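PDB 4HD1: squalene synthase HpnC from Alicyclobacillus acidocaldarius subsp. acidocaldarius, which probably joins prenyl diphosphates head to head as a member of the squalene/phytoene synthase family, with an all-helical terpene synthase fold. Local coordinates for residues R210-F224 / G249-P263. Sequence-based numbering, arbitrary orientation.
Sequences RRCIALEVDRAQALF and GEAILAAIRRQGYNP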
loop_
_atom_site.group_PDB
_atom_site.type_symbol
_atom_site.label_atom_id
_atom_site.label_comp_id
_atom_site.label_asym_id
_atom_site.label_seq_id
_atom_site.Cartn_x
_atom_site.Cartn_y
_atom_site.Cartn_z
ATOM N N ARG A 210 10.818 -22.945 -5.765
ATOM C CA ARG A 210 11.806 -21.976 -6.245
ATOM C C ARG A 210 11.455 -21.402 -7.620
ATOM O O ARG A 210 11.647 -20.209 -7.862
ATOM C CB ARG A 210 13.206 -22.594 -6.254
ATOM C CG ARG A 210 13.798 -22.788 -4.866
ATOM C CD ARG A 210 15.033 -23.674 -4.906
ATOM N NE ARG A 210 15.570 -23.924 -3.568
ATOM C CZ ARG A 210 16.569 -23.242 -3.008
ATOM N NH1 ARG A 210 17.165 -22.253 -3.665
ATOM N NH2 ARG A 210 16.978 -23.552 -1.785
ATOM N N ARG A 211 10.933 -22.253 -8.503
ATOM C CA ARG A 211 10.482 -21.825 -9.829
ATOM C C ARG A 211 9.229 -20.958 -9.765
ATOM O O ARG A 211 9.058 -20.052 -10.580
ATOM C CB ARG A 211 10.239 -23.027 -10.741
ATOM C CG ARG A 211 11.505 -23.605 -11.345
ATOM C CD ARG A 211 11.201 -24.715 -12.337
ATOM N NE ARG A 211 12.425 -25.228 -12.950
ATOM C CZ ARG A 211 13.165 -26.219 -12.456
ATOM N NH1 ARG A 211 12.815 -26.832 -11.329
ATOM N NH2 ARG A 211 14.263 -26.601 -13.094
ATOM N N CYS A 212 8.357 -21.237 -8.800
ATOM C CA CYS A 212 7.156 -20.431 -8.598
ATOM C C CYS A 212 7.480 -19.027 -8.081
ATOM O O CYS A 212 6.923 -18.039 -8.569
ATOM C CB CYS A 212 6.191 -21.123 -7.645
ATOM S SG CYS A 212 4.741 -20.115 -7.279
ATOM N N ILE A 213 8.366 -18.953 -7.088
ATOM C CA ILE A 213 8.871 -17.682 -6.572
ATOM C C ILE A 213 9.501 -16.881 -7.718
ATOM O O ILE A 213 9.220 -15.690 -7.872
ATOM C CB ILE A 213 9.903 -17.885 -5.431
ATOM C CG1 ILE A 213 9.358 -18.804 -4.321
ATOM C CG2 ILE A 213 10.367 -16.548 -4.867
ATOM C CD1 ILE A 213 8.271 -18.221 -3.435
ATOM N N ALA A 214 10.324 -17.550 -8.527
ATOM C CA ALA A 214 10.953 -16.930 -9.699
ATOM C C ALA A 214 9.932 -16.339 -10.663
ATOM O O ALA A 214 10.123 -15.233 -11.155
ATOM C CB ALA A 214 11.865 -17.919 -10.414
ATOM N N LEU A 215 8.844 -17.064 -10.914
ATOM C CA LEU A 215 7.773 -16.562 -11.772
ATOM C C LEU A 215 7.160 -15.264 -11.233
ATOM O O LEU A 215 6.884 -14.339 -12.001
ATOM C CB LEU A 215 6.682 -17.618 -11.963
ATOM C CG LEU A 215 5.523 -17.216 -12.884
ATOM C CD1 LEU A 215 5.995 -17.040 -14.323
ATOM C CD2 LEU A 215 4.379 -18.216 -12.806
ATOM N N GLU A 216 6.953 -15.206 -9.919
ATOM C CA GLU A 216 6.395 -14.010 -9.275
ATOM C C GLU A 216 7.363 -12.833 -9.351
ATOM O O GLU A 216 6.964 -11.709 -9.666
ATOM C CB GLU A 216 6.005 -14.280 -7.811
ATOM C CG GLU A 216 5.164 -15.530 -7.561
ATOM C CD GLU A 216 3.939 -15.656 -8.461
ATOM O OE1 GLU A 216 3.593 -14.705 -9.193
ATOM O OE2 GLU A 216 3.310 -16.727 -8.433
ATOM N N VAL A 217 8.635 -13.110 -9.063
ATOM C CA VAL A 217 9.700 -12.119 -9.158
ATOM C C VAL A 217 9.733 -11.483 -10.553
ATOM O O VAL A 217 9.775 -10.255 -10.670
ATOM C CB VAL A 217 11.070 -12.731 -8.780
ATOM C CG1 VAL A 217 12.213 -11.770 -9.096
ATOM C CG2 VAL A 217 11.084 -13.114 -7.306
ATOM N N ASP A 218 9.683 -12.316 -11.594
ATOM C CA ASP A 218 9.647 -11.850 -12.984
ATOM C C ASP A 218 8.435 -10.966 -13.267
ATOM O O ASP A 218 8.561 -9.936 -13.930
ATOM C CB ASP A 218 9.644 -13.032 -13.966
ATOM C CG ASP A 218 10.930 -13.852 -13.927
ATOM O OD1 ASP A 218 11.853 -13.527 -13.149
ATOM O OD2 ASP A 218 11.009 -14.841 -14.690
ATOM N N ARG A 219 7.266 -11.380 -12.774
ATOM C CA ARG A 219 6.027 -10.622 -12.950
ATOM C C ARG A 219 6.147 -9.224 -12.347
ATOM O O ARG A 219 5.721 -8.232 -12.956
ATOM C CB ARG A 219 4.853 -11.350 -12.299
ATOM C CG ARG A 219 4.323 -12.543 -13.073
ATOM C CD ARG A 219 2.994 -12.976 -12.481
ATOM N NE ARG A 219 2.335 -14.031 -13.249
ATOM C CZ ARG A 219 2.069 -15.247 -12.781
ATOM N NH1 ARG A 219 2.401 -15.580 -11.542
ATOM N NH2 ARG A 219 1.464 -16.136 -13.557
ATOM N N ALA A 220 6.738 -9.166 -11.152
ATOM C CA ALA A 220 6.920 -7.920 -10.410
ATOM C C ALA A 220 7.965 -7.028 -11.079
ATOM O O ALA A 220 7.787 -5.809 -11.162
ATOM C CB ALA A 220 7.288 -8.203 -8.954
ATOM N N GLN A 221 9.040 -7.641 -11.571
ATOM C CA GLN A 221 10.058 -6.909 -12.319
ATOM C C GLN A 221 9.466 -6.261 -13.578
ATOM O O GLN A 221 9.767 -5.108 -13.884
ATOM C CB GLN A 221 11.244 -7.819 -12.660
ATOM C CG GLN A 221 12.449 -7.091 -13.247
ATOM C CD GLN A 221 13.042 -6.059 -12.298
ATOM O OE1 GLN A 221 13.578 -6.402 -11.234
ATOM N NE2 GLN A 221 12.955 -4.788 -12.684
ATOM N N ALA A 222 8.608 -6.998 -14.282
ATOM C CA ALA A 222 7.923 -6.481 -15.469
ATOM C C ALA A 222 7.003 -5.321 -15.106
ATOM O O ALA A 222 6.886 -4.351 -15.862
ATOM C CB ALA A 222 7.141 -7.587 -16.165
ATOM N N LEU A 223 6.365 -5.417 -13.943
ATOM C CA LEU A 223 5.524 -4.329 -13.443
ATOM C C LEU A 223 6.329 -3.077 -13.064
ATOM O O LEU A 223 5.924 -1.956 -13.386
ATOM C CB LEU A 223 4.625 -4.806 -12.295
ATOM C CG LEU A 223 3.483 -5.741 -12.733
ATOM C CD1 LEU A 223 2.854 -6.431 -11.528
ATOM C CD2 LEU A 223 2.435 -5.014 -13.582
ATOM N N PHE A 224 7.466 -3.269 -12.399
ATOM C CA PHE A 224 8.413 -2.174 -12.190
ATOM C C PHE A 224 8.821 -1.506 -13.508
ATOM O O PHE A 224 8.756 -0.282 -13.620
ATOM C CB PHE A 224 9.653 -2.635 -11.409
ATOM C CG PHE A 224 9.423 -2.741 -9.931
ATOM C CD1 PHE A 224 8.921 -1.656 -9.212
ATOM C CD2 PHE A 224 9.707 -3.921 -9.247
ATOM C CE1 PHE A 224 8.700 -1.753 -7.846
ATOM C CE2 PHE A 224 9.485 -4.021 -7.878
ATOM C CZ PHE A 224 8.982 -2.934 -7.181
ATOM N N GLY A 249 12.087 -1.661 -4.194
ATOM C CA GLY A 249 11.390 -2.851 -4.671
ATOM C C GLY A 249 12.266 -3.744 -5.521
ATOM O O GLY A 249 12.233 -4.963 -5.379
ATOM N N GLU A 250 13.056 -3.135 -6.404
ATOM C CA GLU A 250 13.968 -3.884 -7.264
ATOM C C GLU A 250 15.034 -4.582 -6.436
ATOM O O GLU A 250 15.412 -5.721 -6.734
ATOM C CB GLU A 250 14.620 -2.973 -8.309
ATOM C CG GLU A 250 13.702 -2.589 -9.460
ATOM C CD GLU A 250 14.402 -1.784 -10.547
ATOM O OE1 GLU A 250 15.283 -0.945 -10.226
ATOM O OE2 GLU A 250 14.063 -1.986 -11.734
ATOM N N ALA A 251 15.506 -3.907 -5.389
ATOM C CA ALA A 251 16.516 -4.480 -4.501
ATOM C C ALA A 251 15.971 -5.663 -3.710
ATOM O O ALA A 251 16.722 -6.577 -3.369
ATOM C CB ALA A 251 17.079 -3.422 -3.568
ATOM N N ILE A 252 14.671 -5.650 -3.422
ATOM C CA ILE A 252 14.036 -6.789 -2.746
ATOM C C ILE A 252 14.050 -8.007 -3.670
ATOM O O ILE A 252 14.398 -9.112 -3.244
ATOM C CB ILE A 252 12.606 -6.464 -2.250
ATOM C CG1 ILE A 252 12.669 -5.497 -1.059
ATOM C CG2 ILE A 252 11.857 -7.739 -1.857
ATOM C CD1 ILE A 252 11.336 -4.900 -0.641
ATOM N N LEU A 253 13.696 -7.792 -4.936
ATOM C CA LEU A 253 13.731 -8.851 -5.946
ATOM C C LEU A 253 15.141 -9.407 -6.122
ATOM O O LEU A 253 15.330 -10.620 -6.213
ATOM C CB LEU A 253 13.201 -8.343 -7.291
ATOM C CG LEU A 253 11.757 -7.834 -7.362
ATOM C CD1 LEU A 253 11.422 -7.413 -8.786
ATOM C CD2 LEU A 253 10.752 -8.857 -6.844
ATOM N N ALA A 254 16.121 -8.505 -6.151
ATOM C CA ALA A 254 17.521 -8.871 -6.344
ATOM C C ALA A 254 18.053 -9.746 -5.211
ATOM O O ALA A 254 18.821 -10.669 -5.454
ATOM C CB ALA A 254 18.378 -7.622 -6.519
ATOM N N ALA A 255 17.631 -9.465 -3.981
ATOM C CA ALA A 255 18.014 -10.287 -2.829
ATOM C C ALA A 255 17.372 -11.677 -2.871
ATOM O O ALA A 255 17.979 -12.656 -2.429
ATOM C CB ALA A 255 17.674 -9.581 -1.525
ATOM N N ILE A 256 16.148 -11.754 -3.396
ATOM C CA ILE A 256 15.443 -13.028 -3.567
ATOM C C ILE A 256 16.166 -13.893 -4.601
ATOM O O ILE A 256 16.393 -15.085 -4.376
ATOM C CB ILE A 256 13.955 -12.814 -3.949
ATOM C CG1 ILE A 256 13.176 -12.247 -2.753
ATOM C CG2 ILE A 256 13.310 -14.116 -4.422
ATOM C CD1 ILE A 256 11.850 -11.612 -3.113
ATOM N N ARG A 257 16.540 -13.274 -5.718
ATOM C CA ARG A 257 17.337 -13.930 -6.755
ATOM C C ARG A 257 18.674 -14.425 -6.200
ATOM O O ARG A 257 19.096 -15.544 -6.491
ATOM C CB ARG A 257 17.578 -12.980 -7.934
ATOM C CG ARG A 257 16.314 -12.560 -8.659
ATOM C CD ARG A 257 16.619 -12.074 -10.062
ATOM N NE ARG A 257 15.482 -11.352 -10.624
ATOM C CZ ARG A 257 15.307 -10.037 -10.525
ATOM N NH1 ARG A 257 16.201 -9.292 -9.886
ATOM N NH2 ARG A 257 14.239 -9.464 -11.066
ATOM N N ARG A 258 19.314 -13.584 -5.390
ATOM C CA ARG A 258 20.592 -13.893 -4.751
ATOM C C ARG A 258 20.420 -14.873 -3.580
ATOM O O ARG A 258 21.371 -15.149 -2.846
ATOM C CB ARG A 258 21.238 -12.588 -4.269
ATOM C CG ARG A 258 22.678 -12.697 -3.786
ATOM C CD ARG A 258 22.951 -11.686 -2.678
ATOM N NE ARG A 258 22.603 -10.322 -3.078
ATOM C CZ ARG A 258 21.784 -9.515 -2.405
ATOM N NH1 ARG A 258 21.203 -9.916 -1.275
ATOM N NH2 ARG A 258 21.543 -8.295 -2.868
ATOM N N GLN A 259 19.206 -15.388 -3.404
ATOM C CA GLN A 259 18.937 -16.420 -2.403
ATOM C C GLN A 259 18.359 -17.669 -3.058
ATOM O O GLN A 259 17.800 -18.532 -2.380
ATOM C CB GLN A 259 17.996 -15.897 -1.315
ATOM C CG GLN A 259 18.702 -15.125 -0.211
ATOM C CD GLN A 259 17.740 -14.360 0.680
ATOM O OE1 GLN A 259 17.639 -14.629 1.876
ATOM N NE2 GLN A 259 17.025 -13.404 0.098
ATOM N N GLY A 260 18.505 -17.751 -4.379
ATOM C CA GLY A 260 18.004 -18.878 -5.160
ATOM C C GLY A 260 16.508 -19.081 -5.029
ATOM O O GLY A 260 16.025 -20.211 -5.103
ATOM N N TYR A 261 15.780 -17.983 -4.825
ATOM C CA TYR A 261 14.319 -17.996 -4.707
ATOM C C TYR A 261 13.842 -18.851 -3.525
ATOM O O TYR A 261 12.834 -19.567 -3.606
ATOM C CB TYR A 261 13.671 -18.404 -6.041
ATOM C CG TYR A 261 14.164 -17.572 -7.205
ATOM C CD1 TYR A 261 15.218 -18.010 -8.004
ATOM C CD2 TYR A 261 13.597 -16.331 -7.487
ATOM C CE1 TYR A 261 15.685 -17.245 -9.061
ATOM C CE2 TYR A 261 14.055 -15.558 -8.543
ATOM C CZ TYR A 261 15.097 -16.019 -9.327
ATOM O OH TYR A 261 15.555 -15.253 -10.373
ATOM N N ASN A 262 14.582 -18.750 -2.425
ATOM C CA ASN A 262 14.304 -19.504 -1.214
ATOM C C ASN A 262 13.909 -18.592 -0.047
ATOM O O ASN A 262 14.766 -17.906 0.518
ATOM C CB ASN A 262 15.525 -20.363 -0.841
ATOM C CG ASN A 262 15.371 -21.061 0.502
ATOM O OD1 ASN A 262 14.460 -21.863 0.699
ATOM N ND2 ASN A 262 16.268 -20.760 1.432
ATOM N N PRO A 263 12.609 -18.570 0.314
ATOM C CA PRO A 263 12.240 -17.956 1.590
ATOM C C PRO A 263 12.630 -18.912 2.724
ATOM O O PRO A 263 13.383 -19.859 2.489
ATOM C CB PRO A 263 10.723 -17.818 1.478
ATOM C CG PRO A 263 10.313 -18.948 0.591
ATOM C CD PRO A 263 11.433 -19.103 -0.405
#
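Helix 210-224 and helix 249-257 pack antiparallel at 156°, their axes 10.4 Å apart at closest approach, and residues 258-263 then turn back toward the first helix. At the middle of the interface Leu253 is a knob in a hole formed by Val217, Ala220, Gln221 and Phe224: its CD2 faces Val217 CG1 and Ala220 CB, while CD1 meets the edge of the Phe224 ring. The far end of that ring lies against bare backbone, with Phe224 CZ 3.5 Å from Gly249 CA, so that the ring rests directly on the main chain of the second helix.

Two side-chain hydrogen bonds line one flank of this apolar core. Gln221 bends at chi2 (61°), which turns its amide between two partners. Arg257 NH2 gives a nearly straight bond (167°) to Gln221 OE1, 3.1 Å away, landing on a lone pair in the carbonyl plane, and Gln221 NE2 donates to Glu250 OE2 (3.2 Å) on its anti side, somewhat out of the carboxylate plane. With both ends engaged, the amide should be held in one orientation; NE2 also bonds to Asp225.

Beyond the helix end, a Schellman motif with Gly260 at C-prime reverses the chain and delivers Tyr261. Ala214 CB sits over the centre of the Tyr261 ring, a CH-pi contact of 3.7 Å to the centroid, and Ile213 packs beside Tyr261 CB and against Ile256 CG2, which also touches Val217 CG2. Arg210 NH1 makes only a weak bond to Gly260 O (2.7 Å), and its guanidinium has Asn262 CB over one face; Arg210 NE is hydrogen-bonded to Ala205 O, outside the two segments.

The pair thus joins the last two long helices of the all-helical fold, and helix 152-172 adjoins both, touching Phe224 through Ala164 and Ile252 through Asn169.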